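Cryptochrome DASH (Arabidopsis thaliana, PDB 2J4D) repairs cyclobutane pyrimidine dimers in single-stranded DNA by photolyase activity, carrying FAD and a folate light antenna, and may also act as a photoreceptor. Local coordinates at residues N341-H345 against Y429-T433; C398-R403 against W432-G437. All coordinates share one frame; numbering follows the deposited sequence.

Both interactions lie in the FAD-binding domain and share helix 425-436, whose residues W432 and T433 belong to the second segment of each. Along the chain the partner segments come first: 341-345, after helix 317-339, then 398-403 on helix 391-404, and finally the common helix. Interaction 1 joins the middle of that helix to the 3-10 turn and loop 341-345 that bind the folate antenna, whereas interaction 2 joins its C-terminal end to a neighbouring helix. Their centres are about 11 Å apart, and the shared helix is their one connection. One helix thus contributes to both chromophore pockets, Y429 touching the folate, N431 bonding the adenine of FAD and W432 packing on the flavin methyl.

Interaction 1: residues N341-H345 against Y429-T433; sequences NSLFH and YGNWT. With MHF (5,10-methenyl-6,7,8-trihydrofolic acid), chain D.
F344 presents the edge of its ring to the face of Y429 in a T-shaped pair, with centroids 5.0 Å apart and planes at 79°. The approach is made through CD1 of F344, 3.6 Å from Y429 CG, while one face of the same phenyl ring lies against the folate, CD2 of F344 reaching 3.0 Å from MHF N10. Beside this pair L343, with CG anti to the backbone N (chi1 175°), sends CD1 to within 3.6 Å of G430 N, and its CG packs on CB of Y429. T433 adds its methyl CG2 near L343 O, a buried oxygen without a polar partner. Y429 OH is hydrogen-bonded to E417. Replacing Y429 by alanine would probably leave the F344 edge without its aromatic face and E417 without this hydroxyl. The buried packing of L343, F344, Y429 and T433 contrasts with the partly exposed N341 and H345, which do not touch the helix but bond the folate. N341 ND2 donates to MHF O1 over 2.9 Å, and H345 NE2 makes a nearly straight bond (170°) of 3.1 Å to MHF O. E417, shared with Y429, E148 and E149 also hydrogen-bond the folate, all part of the antenna-folate pocket of this DASH cryptochrome.

Interaction 2: residues C398-R403 against W432-G437; sequences CSFLVR and WTYGAG. With FAD (flavin-adenine dinucleotide), chain C.
The carbonyl oxygen of G435 is gripped by both terminal nitrogens of R403. NH1 of R403 lies 2.7 Å from G435 O, nearly in line with the C=O bond and with the oxygen close to the guanidinium plane; NH2 adds a weak bond. The arginine chain is extended from CG to NE, which carries the cation from helix 391-404 across to the C-terminal turn of helix 425-436. That turn closes with a Schellman motif at G437, whose positive phi (75°) favours glycine. Deeper in the contact C398 directs its sulfur at W432: SG is 3.6 Å from CE3 of W432 in an oblique sulfur-aromatic contact, and CB of C398 stands over the six-membered ring in a CH-pi contact. The same sulfur lies 3.7 Å from CA of G435, where a side chain would collide with it. V402 CG2 nears the indole rim and packs 4.0 Å from A436 CB. The axes of the two short helix segments come within 9.5 Å and cross at -57°. NE1 of W432 is 3.4 Å from the flavin methyl FAD C7M, so C398 and the flavin share one face of W432, a residue of the FAD pocket in the FAD-binding domain of the photolyase/cryptochrome fold.

Interaction 1: residues N341-H345 against Y429-T433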
ATOM      1  N   ASN A 341      10.303  -5.254  15.839  1.00 17.89           N
ATOM      2  CA  ASN A 341      10.238  -3.835  16.141  1.00 18.61           C
ATOM      3  C   ASN A 341      11.517  -3.035  15.928  1.00 19.02           C
ATOM      4  O   ASN A 341      11.509  -1.820  16.089  1.00 21.48           O
ATOM      5  CB  ASN A 341       9.705  -3.628  17.557  1.00 18.89           C
ATOM      6  CG  ASN A 341       8.313  -4.196  17.730  1.00 23.98           C
ATOM      7  OD1 ASN A 341       7.490  -4.122  16.817  1.00 22.90           O
ATOM      8  ND2 ASN A 341       8.033  -4.752  18.901  1.00 21.90           N
ATOM      9  N   SER A 342      12.614  -3.686  15.553  1.00 18.34           N
ATOM     10  CA  SER A 342      13.836  -2.915  15.298  1.00 21.20           C
ATOM     11  C   SER A 342      13.592  -2.084  14.028  1.00 22.25           C
ATOM     12  O   SER A 342      14.318  -1.129  13.721  1.00 21.69           O
ATOM     13  CB  SER A 342      15.049  -3.838  15.111  1.00 21.36           C
ATOM     14  OG  SER A 342      14.946  -4.605  13.929  1.00 25.40           O
ATOM     15  N   LEU A 343      12.544  -2.451  13.301  1.00 20.81           N
ATOM     16  CA  LEU A 343      12.158  -1.747  12.085  1.00 21.42           C
ATOM     17  C   LEU A 343      11.699  -0.328  12.414  1.00 22.29           C
ATOM     18  O   LEU A 343      11.751   0.567  11.567  1.00 21.75           O
ATOM     19  CB  LEU A 343      11.008  -2.500  11.398  1.00 20.16           C
ATOM     20  CG  LEU A 343      10.348  -1.888  10.157  1.00 21.61           C
ATOM     21  CD1 LEU A 343      11.357  -1.730   9.016  1.00 21.55           C
ATOM     22  CD2 LEU A 343       9.205  -2.798   9.712  1.00 23.28           C
ATOM     23  N   PHE A 344      11.260  -0.120  13.652  1.00 19.62           N
ATOM     24  CA  PHE A 344      10.753   1.182  14.062  1.00 23.05           C
ATOM     25  C   PHE A 344      11.658   1.961  15.012  1.00 22.90           C
ATOM     26  O   PHE A 344      11.379   3.118  15.329  1.00 24.27           O
ATOM     27  CB  PHE A 344       9.390   0.997  14.722  1.00 21.95           C
ATOM     28  CG  PHE A 344       8.451   0.118  13.935  1.00 22.33           C
ATOM     29  CD1 PHE A 344       7.952   0.539  12.707  1.00 17.45           C
ATOM     30  CD2 PHE A 344       8.049  -1.122  14.436  1.00 21.53           C
ATOM     31  CE1 PHE A 344       7.053  -0.259  11.981  1.00 18.90           C
ATOM     32  CE2 PHE A 344       7.151  -1.935  13.725  1.00 19.21           C
ATOM     33  CZ  PHE A 344       6.648  -1.506  12.495  1.00 20.09           C
ATOM     34  N   HIS A 345      12.732   1.328  15.464  1.00 23.51           N
ATOM     35  CA  HIS A 345      13.653   1.953  16.408  1.00 23.84           C
ATOM     36  C   HIS A 345      14.645   2.889  15.739  1.00 23.09           C
ATOM     37  O   HIS A 345      15.065   2.651  14.603  1.00 21.30           O
ATOM     38  CB  HIS A 345      14.380   0.861  17.194  1.00 22.07           C
ATOM     39  CG  HIS A 345      13.466   0.043  18.053  1.00 25.05           C
ATOM     40  ND1 HIS A 345      13.739  -1.259  18.410  1.00 21.86           N
ATOM     41  CD2 HIS A 345      12.275   0.346  18.626  1.00 23.98           C
ATOM     42  CE1 HIS A 345      12.756  -1.725  19.160  1.00 20.40           C
ATOM     43  NE2 HIS A 345      11.856  -0.771  19.308  1.00 26.66           N
ATOM     44  N   TYR A 429       8.602   1.841   6.505  1.00 16.82           N
ATOM     45  CA  TYR A 429       9.711   1.832   7.437  1.00 17.91           C
ATOM     46  C   TYR A 429      10.907   1.087   6.862  1.00 18.31           C
ATOM     47  O   TYR A 429      12.053   1.417   7.162  1.00 21.32           O
ATOM     48  CB  TYR A 429       9.240   1.246   8.765  1.00 18.54           C
ATOM     49  CG  TYR A 429       8.343   2.221   9.494  1.00 17.43           C
ATOM     50  CD1 TYR A 429       8.889   3.204  10.331  1.00 19.08           C
ATOM     51  CD2 TYR A 429       6.955   2.217   9.293  1.00 17.52           C
ATOM     52  CE1 TYR A 429       8.081   4.157  10.947  1.00 18.38           C
ATOM     53  CE2 TYR A 429       6.131   3.178   9.906  1.00 18.82           C
ATOM     54  CZ  TYR A 429       6.706   4.143  10.730  1.00 18.86           C
ATOM     55  OH  TYR A 429       5.924   5.104  11.334  1.00 18.60           O
ATOM     56  N   GLY A 430      10.638   0.093   6.017  1.00 19.06           N
ATOM     57  CA  GLY A 430      11.719  -0.647   5.395  1.00 18.26           C
ATOM     58  C   GLY A 430      12.548   0.300   4.544  1.00 21.62           C
ATOM     59  O   GLY A 430      13.767   0.412   4.712  1.00 19.22           O
ATOM     60  N   ASN A 431      11.886   1.001   3.631  1.00 18.29           N
ATOM     61  CA  ASN A 431      12.592   1.937   2.769  1.00 20.93           C
ATOM     62  C   ASN A 431      13.213   3.089   3.561  1.00 20.38           C
ATOM     63  O   ASN A 431      14.302   3.556   3.213  1.00 22.38           O
ATOM     64  CB  ASN A 431      11.656   2.469   1.686  1.00 18.18           C
ATOM     65  CG  ASN A 431      11.526   1.520   0.505  1.00 22.19           C
ATOM     66  OD1 ASN A 431      12.424   1.428  -0.332  1.00 20.46           O
ATOM     67  ND2 ASN A 431      10.410   0.800   0.437  1.00 18.13           N
ATOM     68  N   TRP A 432      12.545   3.550   4.618  1.00 19.31           N
ATOM     69  CA  TRP A 432      13.114   4.628   5.426  1.00 20.12           C
ATOM     70  C   TRP A 432      14.399   4.188   6.138  1.00 22.72           C
ATOM     71  O   TRP A 432      15.366   4.951   6.180  1.00 23.44           O
ATOM     72  CB  TRP A 432      12.108   5.164   6.462  1.00 19.42           C
ATOM     73  CG  TRP A 432      11.260   6.291   5.940  1.00 19.41           C
ATOM     74  CD1 TRP A 432      10.018   6.197   5.370  1.00 18.58           C
ATOM     75  CD2 TRP A 432      11.625   7.678   5.872  1.00 19.09           C
ATOM     76  NE1 TRP A 432       9.595   7.437   4.947  1.00 18.59           N
ATOM     77  CE2 TRP A 432      10.561   8.363   5.243  1.00 18.66           C
ATOM     78  CE3 TRP A 432      12.751   8.406   6.280  1.00 21.18           C
ATOM     79  CZ2 TRP A 432      10.590   9.745   5.009  1.00 18.37           C
ATOM     80  CZ3 TRP A 432      12.781   9.780   6.045  1.00 22.39           C
ATOM     81  CH2 TRP A 432      11.706  10.432   5.414  1.00 17.57           C
ATOM     82  N   THR A 433      14.431   2.971   6.687  1.00 20.88           N
ATOM     83  CA  THR A 433      15.643   2.518   7.367  1.00 22.63           C
ATOM     84  C   THR A 433      16.789   2.474   6.371  1.00 24.19           C
ATOM     85  O   THR A 433      17.923   2.839   6.702  1.00 25.73           O
ATOM     86  CB  THR A 433      15.489   1.119   8.010  1.00 22.03           C
ATOM     87  OG1 THR A 433      15.210   0.144   6.999  1.00 23.14           O
ATOM     88  CG2 THR A 433      14.377   1.130   9.032  1.00 23.46           C
TER
HETATM   89  N1  MHF D1499       2.070   0.792  11.439  1.00 19.39           N
HETATM   90  C2  MHF D1499       1.530  -0.469  11.330  1.00 20.17           C
HETATM   91  NA2 MHF D1499       0.663  -0.732  10.311  1.00 18.64           N
HETATM   92  N3  MHF D1499       1.837  -1.441  12.205  1.00 19.74           N
HETATM   93  C4  MHF D1499       2.682  -1.210  13.255  1.00 21.00           C
HETATM   94  O4  MHF D1499       2.946  -2.115  14.057  1.00 16.53           O
HETATM   95  C4A MHF D1499       3.248   0.089  13.414  1.00 20.88           C
HETATM   96  N5  MHF D1499       4.101   0.454  14.488  1.00 20.26           N
HETATM   97  C6  MHF D1499       4.389   1.891  14.821  1.00 20.10           C
HETATM   98  C7  MHF D1499       4.703   2.597  13.482  1.00 19.73           C
HETATM   99  N8  MHF D1499       3.503   2.371  12.611  1.00 18.29           N
HETATM  100  C8A MHF D1499       2.936   1.095  12.476  1.00 19.39           C
HETATM  101  C9  MHF D1499       5.545   1.872  15.860  1.00 21.12           C
HETATM  102  N10 MHF D1499       5.915   0.436  15.908  1.00 25.99           N
HETATM  103  C11 MHF D1499       4.694  -0.315  15.584  1.00 20.51           C
HETATM  104  C12 MHF D1499       7.689  -0.921  19.582  1.00 21.80           C
HETATM  105  C13 MHF D1499       8.191   0.222  18.889  1.00 22.97           C
HETATM  106  C14 MHF D1499       7.589   0.666  17.713  1.00 24.41           C
HETATM  107  C15 MHF D1499       6.459  -0.008  17.177  1.00 21.31           C
HETATM  108  C16 MHF D1499       5.933  -1.156  17.893  1.00 21.41           C
HETATM  109  C17 MHF D1499       6.542  -1.602  19.083  1.00 21.59           C
HETATM  110  C   MHF D1499       8.395  -1.391  20.804  1.00 22.71           C
HETATM  111  O   MHF D1499       9.392  -0.787  21.183  1.00 25.47           O
HETATM  112  N   MHF D1499       7.970  -2.478  21.486  1.00 21.63           N
HETATM  113  CA  MHF D1499       8.704  -2.933  22.667  1.00 24.21           C
HETATM  114  CB  MHF D1499       7.769  -3.656  23.636  1.00 25.24           C
HETATM  115  CG  MHF D1499       6.629  -2.809  24.141  1.00 34.56           C
HETATM  116  CD  MHF D1499       7.113  -1.560  24.844  1.00 38.73           C
HETATM  117  OE1 MHF D1499       7.677  -1.688  25.951  1.00 43.17           O
HETATM  118  OE2 MHF D1499       6.946  -0.454  24.280  1.00 47.63           O
HETATM  119  CT  MHF D1499       9.833  -3.881  22.252  1.00 26.25           C
HETATM  120  O1  MHF D1499       9.817  -4.356  21.097  1.00 23.48           O
HETATM  121  O2  MHF D1499      10.723  -4.149  23.085  1.00 27.02           O

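Interaction 2: residues C398-R403 against W432-G437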
ATOM      1  N   CYS A 398      13.838  11.785   1.631  1.00 24.22           N
ATOM      2  CA  CYS A 398      14.301  11.014   2.785  1.00 23.18           C
ATOM      3  C   CYS A 398      15.755  11.391   3.087  1.00 23.47           C
ATOM      4  O   CYS A 398      16.127  11.665   4.238  1.00 22.81           O
ATOM      5  CB  CYS A 398      14.210   9.510   2.491  1.00 23.17           C
ATOM      6  SG  CYS A 398      15.169   8.483   3.639  1.00 25.09           S
ATOM      7  N   SER A 399      16.581  11.396   2.052  1.00 21.14           N
ATOM      8  CA  SER A 399      17.987  11.754   2.222  1.00 24.57           C
ATOM      9  C   SER A 399      18.102  13.184   2.754  1.00 23.84           C
ATOM     10  O   SER A 399      18.890  13.463   3.653  1.00 26.24           O
ATOM     11  CB  SER A 399      18.726  11.643   0.881  1.00 25.28           C
ATOM     12  OG  SER A 399      20.100  11.971   1.029  1.00 30.00           O
ATOM     13  N   PHE A 400      17.304  14.091   2.201  1.00 26.48           N
ATOM     14  CA  PHE A 400      17.341  15.482   2.636  1.00 26.75           C
ATOM     15  C   PHE A 400      17.023  15.638   4.126  1.00 28.04           C
ATOM     16  O   PHE A 400      17.737  16.333   4.866  1.00 24.89           O
ATOM     17  CB  PHE A 400      16.352  16.321   1.828  1.00 27.89           C
ATOM     18  CG  PHE A 400      16.427  17.792   2.131  1.00 30.39           C
ATOM     19  CD1 PHE A 400      17.422  18.582   1.559  1.00 32.25           C
ATOM     20  CD2 PHE A 400      15.517  18.385   3.002  1.00 27.12           C
ATOM     21  CE1 PHE A 400      17.508  19.944   1.849  1.00 29.69           C
ATOM     22  CE2 PHE A 400      15.592  19.747   3.300  1.00 32.05           C
ATOM     23  CZ  PHE A 400      16.592  20.528   2.721  1.00 31.47           C
ATOM     24  N   LEU A 401      15.946  14.999   4.567  1.00 25.32           N
ATOM     25  CA  LEU A 401      15.547  15.091   5.964  1.00 23.15           C
ATOM     26  C   LEU A 401      16.595  14.541   6.905  1.00 23.89           C
ATOM     27  O   LEU A 401      16.907  15.146   7.936  1.00 25.91           O
ATOM     28  CB  LEU A 401      14.230  14.350   6.197  1.00 24.05           C
ATOM     29  CG  LEU A 401      13.751  14.422   7.652  1.00 27.74           C
ATOM     30  CD1 LEU A 401      12.241  14.563   7.677  1.00 28.61           C
ATOM     31  CD2 LEU A 401      14.209  13.188   8.425  1.00 23.64           C
ATOM     32  N   VAL A 402      17.139  13.385   6.549  1.00 24.97           N
ATOM     33  CA  VAL A 402      18.135  12.727   7.374  1.00 25.94           C
ATOM     34  C   VAL A 402      19.536  13.329   7.311  1.00 28.56           C
ATOM     35  O   VAL A 402      20.152  13.587   8.343  1.00 27.99           O
ATOM     36  CB  VAL A 402      18.256  11.226   7.004  1.00 27.60           C
ATOM     37  CG1 VAL A 402      19.438  10.594   7.736  1.00 28.13           C
ATOM     38  CG2 VAL A 402      16.964  10.497   7.350  1.00 26.43           C
ATOM     39  N   ARG A 403      20.029  13.550   6.100  1.00 29.94           N
ATOM     40  CA  ARG A 403      21.387  14.046   5.921  1.00 32.11           C
ATOM     41  C   ARG A 403      21.594  15.553   5.851  1.00 32.70           C
ATOM     42  O   ARG A 403      22.554  16.069   6.415  1.00 33.83           O
ATOM     43  CB  ARG A 403      21.999  13.369   4.694  1.00 34.60           C
ATOM     44  CG  ARG A 403      21.963  11.848   4.810  1.00 36.57           C
ATOM     45  CD  ARG A 403      22.830  11.149   3.779  1.00 41.76           C
ATOM     46  NE  ARG A 403      22.976   9.731   4.107  1.00 45.08           N
ATOM     47  CZ  ARG A 403      21.986   8.849   4.029  1.00 43.98           C
ATOM     48  NH1 ARG A 403      20.790   9.247   3.624  1.00 48.04           N
ATOM     49  NH2 ARG A 403      22.181   7.582   4.374  1.00 41.22           N
ATOM     50  N   TRP A 432      12.545   3.550   4.618  1.00 19.31           N
ATOM     51  CA  TRP A 432      13.114   4.628   5.426  1.00 20.12           C
ATOM     52  C   TRP A 432      14.399   4.188   6.138  1.00 22.72           C
ATOM     53  O   TRP A 432      15.366   4.951   6.180  1.00 23.44           O
ATOM     54  CB  TRP A 432      12.108   5.164   6.462  1.00 19.42           C
ATOM     55  CG  TRP A 432      11.260   6.291   5.940  1.00 19.41           C
ATOM     56  CD1 TRP A 432      10.018   6.197   5.370  1.00 18.58           C
ATOM     57  CD2 TRP A 432      11.625   7.678   5.872  1.00 19.09           C
ATOM     58  NE1 TRP A 432       9.595   7.437   4.947  1.00 18.59           N
ATOM     59  CE2 TRP A 432      10.561   8.363   5.243  1.00 18.66           C
ATOM     60  CE3 TRP A 432      12.751   8.406   6.280  1.00 21.18           C
ATOM     61  CZ2 TRP A 432      10.590   9.745   5.009  1.00 18.37           C
ATOM     62  CZ3 TRP A 432      12.781   9.780   6.045  1.00 22.39           C
ATOM     63  CH2 TRP A 432      11.706  10.432   5.414  1.00 17.57           C
ATOM     64  N   THR A 433      14.431   2.971   6.687  1.00 20.88           N
ATOM     65  CA  THR A 433      15.643   2.518   7.367  1.00 22.63           C
ATOM     66  C   THR A 433      16.789   2.474   6.371  1.00 24.19           C
ATOM     67  O   THR A 433      17.923   2.839   6.702  1.00 25.73           O
ATOM     68  CB  THR A 433      15.489   1.119   8.010  1.00 22.03           C
ATOM     69  OG1 THR A 433      15.210   0.144   6.999  1.00 23.14           O
ATOM     70  CG2 THR A 433      14.377   1.130   9.032  1.00 23.46           C
ATOM     71  N   TYR A 434      16.494   2.026   5.151  1.00 22.95           N
ATOM     72  CA  TYR A 434      17.497   1.974   4.096  1.00 25.32           C
ATOM     73  C   TYR A 434      18.016   3.382   3.808  1.00 26.47           C
ATOM     74  O   TYR A 434      19.218   3.641   3.891  1.00 28.66           O
ATOM     75  CB  TYR A 434      16.894   1.381   2.820  1.00 26.40           C
ATOM     76  CG  TYR A 434      17.149  -0.098   2.664  1.00 27.95           C
ATOM     77  CD1 TYR A 434      16.892  -0.984   3.711  1.00 28.64           C
ATOM     78  CD2 TYR A 434      17.655  -0.616   1.472  1.00 29.35           C
ATOM     79  CE1 TYR A 434      17.134  -2.350   3.578  1.00 25.63           C
ATOM     80  CE2 TYR A 434      17.899  -1.980   1.327  1.00 29.90           C
ATOM     81  CZ  TYR A 434      17.637  -2.840   2.383  1.00 29.03           C
ATOM     82  OH  TYR A 434      17.869  -4.190   2.249  1.00 28.33           O
ATOM     83  N   GLY A 435      17.099   4.288   3.479  1.00 23.94           N
ATOM     84  CA  GLY A 435      17.480   5.659   3.184  1.00 25.02           C
ATOM     85  C   GLY A 435      18.201   6.357   4.321  1.00 25.68           C
ATOM     86  O   GLY A 435      19.083   7.185   4.093  1.00 26.93           O
ATOM     87  N   ALA A 436      17.836   6.022   5.552  1.00 25.20           N
ATOM     88  CA  ALA A 436      18.448   6.629   6.723  1.00 25.26           C
ATOM     89  C   ALA A 436      19.781   5.968   7.070  1.00 27.04           C
ATOM     90  O   ALA A 436      20.491   6.432   7.957  1.00 26.85           O
ATOM     91  CB  ALA A 436      17.502   6.538   7.908  1.00 27.02           C
ATOM     92  N   GLY A 437      20.105   4.884   6.373  1.00 26.92           N
ATOM     93  CA  GLY A 437      21.345   4.176   6.625  1.00 27.73           C
ATOM     94  C   GLY A 437      21.353   3.327   7.886  1.00 27.85           C
ATOM     95  O   GLY A 437      22.417   3.061   8.446  1.00 26.02           O
TER
HETATM   96  PA  FAD C1498       6.347   1.102  -9.532  1.00 21.50           P
HETATM   97  O1A FAD C1498       5.319   1.020 -10.590  1.00 18.10           O
HETATM   98  O2A FAD C1498       7.711   1.577  -9.863  1.00 19.34           O
HETATM   99  O5B FAD C1498       6.512  -0.330  -8.817  1.00 19.70           O
HETATM  100  C5B FAD C1498       5.470  -1.327  -8.915  1.00 16.55           C
HETATM  101  C4B FAD C1498       5.187  -1.862  -7.507  1.00 18.02           C
HETATM  102  O4B FAD C1498       6.395  -2.409  -6.981  1.00 17.38           O
HETATM  103  C3B FAD C1498       4.740  -0.814  -6.495  1.00 18.62           C
HETATM  104  O3B FAD C1498       3.364  -0.493  -6.611  1.00 18.28           O
HETATM  105  C2B FAD C1498       5.131  -1.472  -5.208  1.00 20.21           C
HETATM  106  O2B FAD C1498       4.161  -2.337  -4.659  1.00 20.32           O
HETATM  107  C1B FAD C1498       6.453  -2.174  -5.564  1.00 17.78           C
HETATM  108  N9A FAD C1498       7.679  -1.402  -5.267  1.00 18.60           N
HETATM  109  C8A FAD C1498       8.417  -0.619  -6.132  1.00 20.77           C
HETATM  110  N7A FAD C1498       9.471  -0.067  -5.547  1.00 22.73           N
HETATM  111  C5A FAD C1498       9.424  -0.513  -4.245  1.00 19.35           C
HETATM  112  C6A FAD C1498      10.260  -0.272  -3.129  1.00 19.58           C
HETATM  113  N6A FAD C1498      11.352   0.480  -3.156  1.00 19.70           N
HETATM  114  N1A FAD C1498       9.914  -0.881  -1.934  1.00 16.00           N
HETATM  115  C2A FAD C1498       8.791  -1.669  -1.859  1.00 19.84           C
HETATM  116  N3A FAD C1498       7.950  -1.938  -2.886  1.00 18.69           N
HETATM  117  C4A FAD C1498       8.301  -1.329  -4.051  1.00 20.89           C
HETATM  118  N1  FAD C1498       5.829   1.714  -1.087  1.00 15.24           N
HETATM  119  C2  FAD C1498       4.633   1.287  -0.549  1.00 18.86           C
HETATM  120  O2  FAD C1498       3.943   0.465  -1.124  1.00 17.70           O
HETATM  121  N3  FAD C1498       4.228   1.824   0.683  1.00 17.27           N
HETATM  122  C4  FAD C1498       4.959   2.769   1.399  1.00 19.67           C
HETATM  123  O4  FAD C1498       4.543   3.210   2.486  1.00 17.11           O
HETATM  124  C4X FAD C1498       6.185   3.204   0.840  1.00 17.71           C
HETATM  125  N5  FAD C1498       6.986   4.155   1.490  1.00 21.02           N
HETATM  126  C5X FAD C1498       8.246   4.493   0.990  1.00 19.35           C
HETATM  127  C6  FAD C1498       9.093   5.349   1.705  1.00 19.23           C
HETATM  128  C7  FAD C1498      10.373   5.714   1.228  1.00 16.32           C
HETATM  129  C7M FAD C1498      11.238   6.638   2.049  1.00 18.46           C
HETATM  130  C8  FAD C1498      10.808   5.180  -0.040  1.00 19.40           C
HETATM  131  C8M FAD C1498      12.167   5.516  -0.634  1.00 16.65           C
HETATM  132  C9  FAD C1498       9.965   4.317  -0.767  1.00 16.87           C
HETATM  133  C9A FAD C1498       8.676   3.955  -0.276  1.00 18.68           C
HETATM  134  N10 FAD C1498       7.800   3.086  -0.992  1.00 18.73           N
HETATM  135  C10 FAD C1498       6.588   2.652  -0.412  1.00 17.85           C
HETATM  136  C1' FAD C1498       8.311   2.310  -2.169  1.00 18.25           C
HETATM  137  C2' FAD C1498       8.103   2.940  -3.561  1.00 17.63           C
HETATM  138  O2' FAD C1498       8.577   4.276  -3.557  1.00 21.08           O
HETATM  139  C3' FAD C1498       6.620   2.920  -3.924  1.00 20.13           C
HETATM  140  O3' FAD C1498       6.101   1.577  -3.863  1.00 21.00           O
HETATM  141  C4' FAD C1498       6.299   3.431  -5.340  1.00 18.54           C
HETATM  142  O4' FAD C1498       6.694   4.797  -5.477  1.00 16.72           O
HETATM  143  C5' FAD C1498       4.802   3.297  -5.586  1.00 19.82           C
HETATM  144  O5' FAD C1498       4.483   3.744  -6.906  1.00 19.80           O
HETATM  145  P   FAD C1498       4.337   2.820  -8.177  1.00 21.02           P
HETATM  146  O1P FAD C1498       3.245   1.887  -7.852  1.00 18.41           O
HETATM  147  O2P FAD C1498       4.093   3.677  -9.369  1.00 21.40           O
HETATM  148  O3P FAD C1498       5.742   2.132  -8.447  1.00 18.92           O